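Local coordinates for protein heroin esterase (Rhodococcus sp., PDB 1LZL) that probably hydrolyses the acetyl ester bonds of heroin, as an esterase of the alpha/beta hydrolase fold, at residues V21-D34 with G87-D99. Numbering follows the deposited sequence.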
loop_
_atom_site.group_PDB
_atom_site.type_symbol
_atom_site.label_atom_id
_atom_site.label_comp_id
_atom_site.label_asym_id
_atom_site.label_seq_id
_atom_site.Cartn_x
_atom_site.Cartn_y
_atom_site.Cartn_z
ATOM N N VAL A 21 0.518 -2.408 18.385
ATOM C CA VAL A 21 -0.094 -3.381 17.468
ATOM C C VAL A 21 0.884 -4.539 17.354
ATOM O O VAL A 21 1.794 -4.545 16.552
ATOM C CB VAL A 21 -0.364 -2.737 16.111
ATOM C CG1 VAL A 21 -0.962 -3.756 15.157
ATOM C CG2 VAL A 21 -1.285 -1.558 16.328
ATOM N N ASP A 22 0.681 -5.489 18.257
ATOM C CA ASP A 22 1.648 -6.571 18.350
ATOM C C ASP A 22 1.176 -7.791 17.558
ATOM O O ASP A 22 0.167 -8.405 17.938
ATOM C CB ASP A 22 1.865 -6.874 19.840
ATOM C CG ASP A 22 2.074 -8.344 20.158
ATOM O OD1 ASP A 22 2.814 -9.047 19.427
ATOM O OD2 ASP A 22 1.480 -8.795 21.177
ATOM N N PHE A 23 1.938 -8.144 16.511
ATOM C CA PHE A 23 1.593 -9.259 15.662
ATOM C C PHE A 23 1.609 -10.580 16.366
ATOM O O PHE A 23 1.115 -11.579 15.870
ATOM C CB PHE A 23 2.586 -9.314 14.439
ATOM C CG PHE A 23 1.896 -8.582 13.297
ATOM C CD1 PHE A 23 1.167 -7.432 13.562
ATOM C CD2 PHE A 23 1.946 -9.036 11.975
ATOM C CE1 PHE A 23 0.501 -6.751 12.575
ATOM C CE2 PHE A 23 1.256 -8.356 10.979
ATOM C CZ PHE A 23 0.532 -7.237 11.274
ATOM N N ALA A 24 2.203 -10.654 17.549
ATOM C CA ALA A 24 2.318 -11.976 18.167
ATOM C C ALA A 24 0.945 -12.474 18.593
ATOM O O ALA A 24 0.675 -13.678 18.650
ATOM C CB ALA A 24 3.324 -11.894 19.301
ATOM N N ASP A 25 0.052 -11.541 18.890
ATOM C CA ASP A 25 -1.309 -11.873 19.315
ATOM C C ASP A 25 -2.191 -11.275 18.218
ATOM O O ASP A 25 -2.640 -10.134 18.315
ATOM C CB ASP A 25 -1.741 -11.316 20.661
ATOM C CG ASP A 25 -3.162 -11.677 21.029
ATOM O OD1 ASP A 25 -3.811 -12.435 20.307
ATOM O OD2 ASP A 25 -3.639 -11.239 22.115
ATOM N N LEU A 26 -2.388 -12.082 17.186
ATOM C CA LEU A 26 -3.117 -11.540 16.039
ATOM C C LEU A 26 -4.546 -11.152 16.353
ATOM O O LEU A 26 -4.941 -10.080 15.880
ATOM C CB LEU A 26 -3.060 -12.577 14.922
ATOM C CG LEU A 26 -3.184 -12.034 13.525
ATOM C CD1 LEU A 26 -2.325 -10.789 13.291
ATOM C CD2 LEU A 26 -2.842 -13.144 12.531
ATOM N N PRO A 27 -5.345 -11.894 17.107
ATOM C CA PRO A 27 -6.719 -11.414 17.345
ATOM C C PRO A 27 -6.761 -10.040 18.001
ATOM O O PRO A 27 -7.544 -9.127 17.738
ATOM C CB PRO A 27 -7.271 -12.439 18.330
ATOM C CG PRO A 27 -6.464 -13.671 18.128
ATOM C CD PRO A 27 -5.090 -13.196 17.767
ATOM N N ASN A 28 -5.831 -9.869 18.954
ATOM C CA ASN A 28 -5.834 -8.573 19.634
ATOM C C ASN A 28 -5.290 -7.460 18.742
ATOM O O ASN A 28 -5.792 -6.339 18.776
ATOM C CB ASN A 28 -5.038 -8.669 20.935
ATOM C CG ASN A 28 -5.254 -7.369 21.700
ATOM O OD1 ASN A 28 -6.340 -7.117 22.240
ATOM N ND2 ASN A 28 -4.178 -6.592 21.689
ATOM N N ALA A 29 -4.277 -7.777 17.942
ATOM C CA ALA A 29 -3.746 -6.844 16.949
ATOM C C ALA A 29 -4.848 -6.363 16.001
ATOM O O ALA A 29 -4.966 -5.178 15.711
ATOM C CB ALA A 29 -2.628 -7.473 16.141
ATOM N N ARG A 30 -5.612 -7.340 15.523
ATOM C CA ARG A 30 -6.737 -7.030 14.646
ATOM C C ARG A 30 -7.708 -6.116 15.385
ATOM O O ARG A 30 -8.306 -5.207 14.805
ATOM C CB ARG A 30 -7.388 -8.336 14.164
ATOM C CG ARG A 30 -6.629 -8.979 12.997
ATOM C CD ARG A 30 -7.091 -10.387 12.634
ATOM N NE ARG A 30 -6.318 -10.875 11.497
ATOM C CZ ARG A 30 -6.445 -12.062 10.947
ATOM N NH1 ARG A 30 -7.298 -12.966 11.434
ATOM N NH2 ARG A 30 -5.675 -12.351 9.907
ATOM N N ALA A 31 -7.925 -6.307 16.682
ATOM C CA ALA A 31 -8.970 -5.526 17.379
ATOM C C ALA A 31 -8.481 -4.128 17.661
ATOM O O ALA A 31 -9.142 -3.127 17.368
ATOM C CB ALA A 31 -9.353 -6.286 18.624
ATOM N N THR A 32 -7.273 -3.996 18.224
ATOM C CA THR A 32 -6.834 -2.599 18.452
ATOM C C THR A 32 -6.645 -1.891 17.110
ATOM O O THR A 32 -6.897 -0.681 16.971
ATOM C CB THR A 32 -5.621 -2.499 19.388
ATOM O OG1 THR A 32 -4.452 -1.923 18.755
ATOM C CG2 THR A 32 -5.159 -3.862 19.890
ATOM N N TYR A 33 -6.244 -2.566 16.013
ATOM C CA TYR A 33 -6.119 -1.776 14.774
ATOM C C TYR A 33 -7.465 -1.320 14.251
ATOM O O TYR A 33 -7.725 -0.193 13.841
ATOM C CB TYR A 33 -5.427 -2.575 13.668
ATOM C CG TYR A 33 -5.116 -1.792 12.402
ATOM C CD1 TYR A 33 -4.167 -0.763 12.444
ATOM C CD2 TYR A 33 -5.762 -2.101 11.211
ATOM C CE1 TYR A 33 -3.883 -0.055 11.287
ATOM C CE2 TYR A 33 -5.479 -1.395 10.059
ATOM C CZ TYR A 33 -4.544 -0.384 10.116
ATOM O OH TYR A 33 -4.259 0.327 8.976
ATOM N N ASP A 34 -8.376 -2.298 14.267
ATOM C CA ASP A 34 -9.714 -2.086 13.745
ATOM C C ASP A 34 -10.402 -0.990 14.529
ATOM O O ASP A 34 -11.326 -0.326 14.053
ATOM C CB ASP A 34 -10.469 -3.413 13.797
ATOM C CG ASP A 34 -10.126 -4.370 12.651
ATOM O OD1 ASP A 34 -9.177 -4.186 11.855
ATOM O OD2 ASP A 34 -10.860 -5.395 12.530
ATOM N N GLY A 87 -2.892 -1.300 3.937
ATOM C CA GLY A 87 -1.812 -1.955 4.637
ATOM C C GLY A 87 -2.213 -2.770 5.842
ATOM O O GLY A 87 -3.402 -3.109 5.979
ATOM N N GLY A 88 -1.272 -3.130 6.702
ATOM C CA GLY A 88 -1.627 -4.001 7.842
ATOM C C GLY A 88 -0.758 -5.234 7.892
ATOM O O GLY A 88 -1.117 -6.293 8.461
ATOM N N GLY A 89 0.464 -5.174 7.365
ATOM C CA GLY A 89 1.391 -6.263 7.519
ATOM C C GLY A 89 0.960 -7.591 6.928
ATOM O O GLY A 89 1.502 -8.634 7.312
ATOM N N PHE A 90 0.060 -7.575 5.954
ATOM C CA PHE A 90 -0.482 -8.766 5.254
ATOM C C PHE A 90 -1.513 -9.482 6.119
ATOM O O PHE A 90 -2.228 -10.361 5.581
ATOM C CB PHE A 90 0.577 -9.779 4.797
ATOM C CG PHE A 90 1.663 -9.202 3.905
ATOM C CD1 PHE A 90 1.384 -8.720 2.632
ATOM C CD2 PHE A 90 2.980 -9.121 4.322
ATOM C CE1 PHE A 90 2.393 -8.186 1.831
ATOM C CE2 PHE A 90 4.005 -8.614 3.533
ATOM C CZ PHE A 90 3.711 -8.128 2.262
ATOM N N ALA A 91 -1.634 -9.166 7.403
ATOM C CA ALA A 91 -2.477 -9.985 8.300
ATOM C C ALA A 91 -3.573 -9.230 8.993
ATOM O O ALA A 91 -4.434 -9.876 9.651
ATOM C CB ALA A 91 -1.564 -10.702 9.321
ATOM N N ILE A 92 -3.552 -7.889 8.915
ATOM C CA ILE A 92 -4.620 -7.110 9.561
ATOM C C ILE A 92 -5.150 -6.034 8.614
ATOM O O ILE A 92 -4.498 -5.807 7.559
ATOM C CB ILE A 92 -4.166 -6.433 10.893
ATOM C CG1 ILE A 92 -3.271 -5.219 10.741
ATOM C CG2 ILE A 92 -3.543 -7.501 11.789
ATOM C CD1 ILE A 92 -2.760 -4.712 12.100
ATOM N N GLY A 93 -6.271 -5.416 8.943
ATOM C CA GLY A 93 -6.792 -4.302 8.139
ATOM C C GLY A 93 -7.890 -4.753 7.206
ATOM O O GLY A 93 -8.054 -5.933 6.856
ATOM N N THR A 94 -8.672 -3.789 6.773
ATOM C CA THR A 94 -9.779 -3.900 5.874
ATOM C C THR A 94 -9.699 -2.820 4.808
ATOM O O THR A 94 -9.085 -1.754 4.997
ATOM C CB THR A 94 -11.131 -3.755 6.613
ATOM O OG1 THR A 94 -11.245 -2.407 7.107
ATOM C CG2 THR A 94 -11.172 -4.671 7.816
ATOM N N ALA A 95 -10.316 -3.082 3.678
ATOM C CA ALA A 95 -10.388 -2.018 2.685
ATOM C C ALA A 95 -11.036 -0.776 3.264
ATOM O O ALA A 95 -10.543 0.313 2.937
ATOM C CB ALA A 95 -11.141 -2.463 1.431
ATOM N N GLU A 96 -12.072 -0.907 4.097
ATOM C CA GLU A 96 -12.718 0.353 4.534
ATOM C C GLU A 96 -11.765 1.242 5.316
ATOM O O GLU A 96 -11.926 2.465 5.415
ATOM C CB GLU A 96 -13.942 -0.022 5.384
ATOM C CG GLU A 96 -14.796 1.125 5.837
ATOM C CD GLU A 96 -15.672 0.729 7.019
ATOM O OE1 GLU A 96 -15.669 -0.453 7.454
ATOM O OE2 GLU A 96 -16.380 1.653 7.496
ATOM N N SER A 97 -10.743 0.677 5.928
ATOM C CA SER A 97 -9.794 1.476 6.704
ATOM C C SER A 97 -9.109 2.502 5.802
ATOM O O SER A 97 -8.631 3.504 6.361
ATOM C CB SER A 97 -8.771 0.602 7.443
ATOM O OG SER A 97 -7.856 0.018 6.522
ATOM N N SER A 98 -9.077 2.291 4.483
ATOM C CA SER A 98 -8.500 3.282 3.574
ATOM C C SER A 98 -9.544 4.197 2.945
ATOM O O SER A 98 -9.182 5.009 2.068
ATOM C CB SER A 98 -7.705 2.586 2.472
ATOM O OG SER A 98 -6.536 1.971 2.922
ATOM N N ASP A 99 -10.793 4.112 3.373
ATOM C CA ASP A 99 -11.771 5.047 2.807
ATOM C C ASP A 99 -11.362 6.517 2.890
ATOM O O ASP A 99 -11.574 7.213 1.890
ATOM C CB ASP A 99 -13.119 4.882 3.521
ATOM C CG ASP A 99 -13.990 3.748 3.065
ATOM O OD1 ASP A 99 -13.635 2.968 2.140
ATOM O OD2 ASP A 99 -15.113 3.592 3.614
HETATM O O HOH W 1 -5.243 0.618 6.543
HETATM O O HOH W 2 -8.046 -6.281 10.869
HETATM O O HOH W 3 -9.330 -2.331 9.826
#
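R30 and I92 bring their CA atoms nearest, 5.5 Å apart, where the first turns of helix 26-41 lie against the glycine-rich loop that follows strand 79-85. The arrangement illustrates how one arginine can pin a loop to a helix. The chain of R30 runs extended from CG to NE, which brings the guanidinium side-on to the carbonyl of A91: NE and NH2 each donate to A91 O at 2.8 Å. NE arrives nearly along the C=O axis, NH2 in the carbonyl plane on a lone pair, while NH1 forms a salt bridge with E123. A methionine here would probably leave A91 O without both donors and E123 without this partner.

Beside this grip, I92 is wedged among apolar groups. Its CG2 meets R30 CG (3.6 Å) and L26 CD1; with CG1 lying between backbone N and carbonyl carbon (chi1 75°), CD1 reaches V21 CG1 at 3.7 Å and also touches F23 and Y33 CB. The F23 ring turns its edge to the loop, CZ 3.4 Å from G88 O, and Y33 sets CE2 edge-on against G93 CA. Farther along, water joins Y33 OH to S97 OG, and another links D34 OD1 to G93 N. Direct bonds at A91, an apolar centre and water bridges thus fasten the loop, whose G89 lies near, without touching, the probable Ser-His-Asp triad and nucleophile elbow, to the helix.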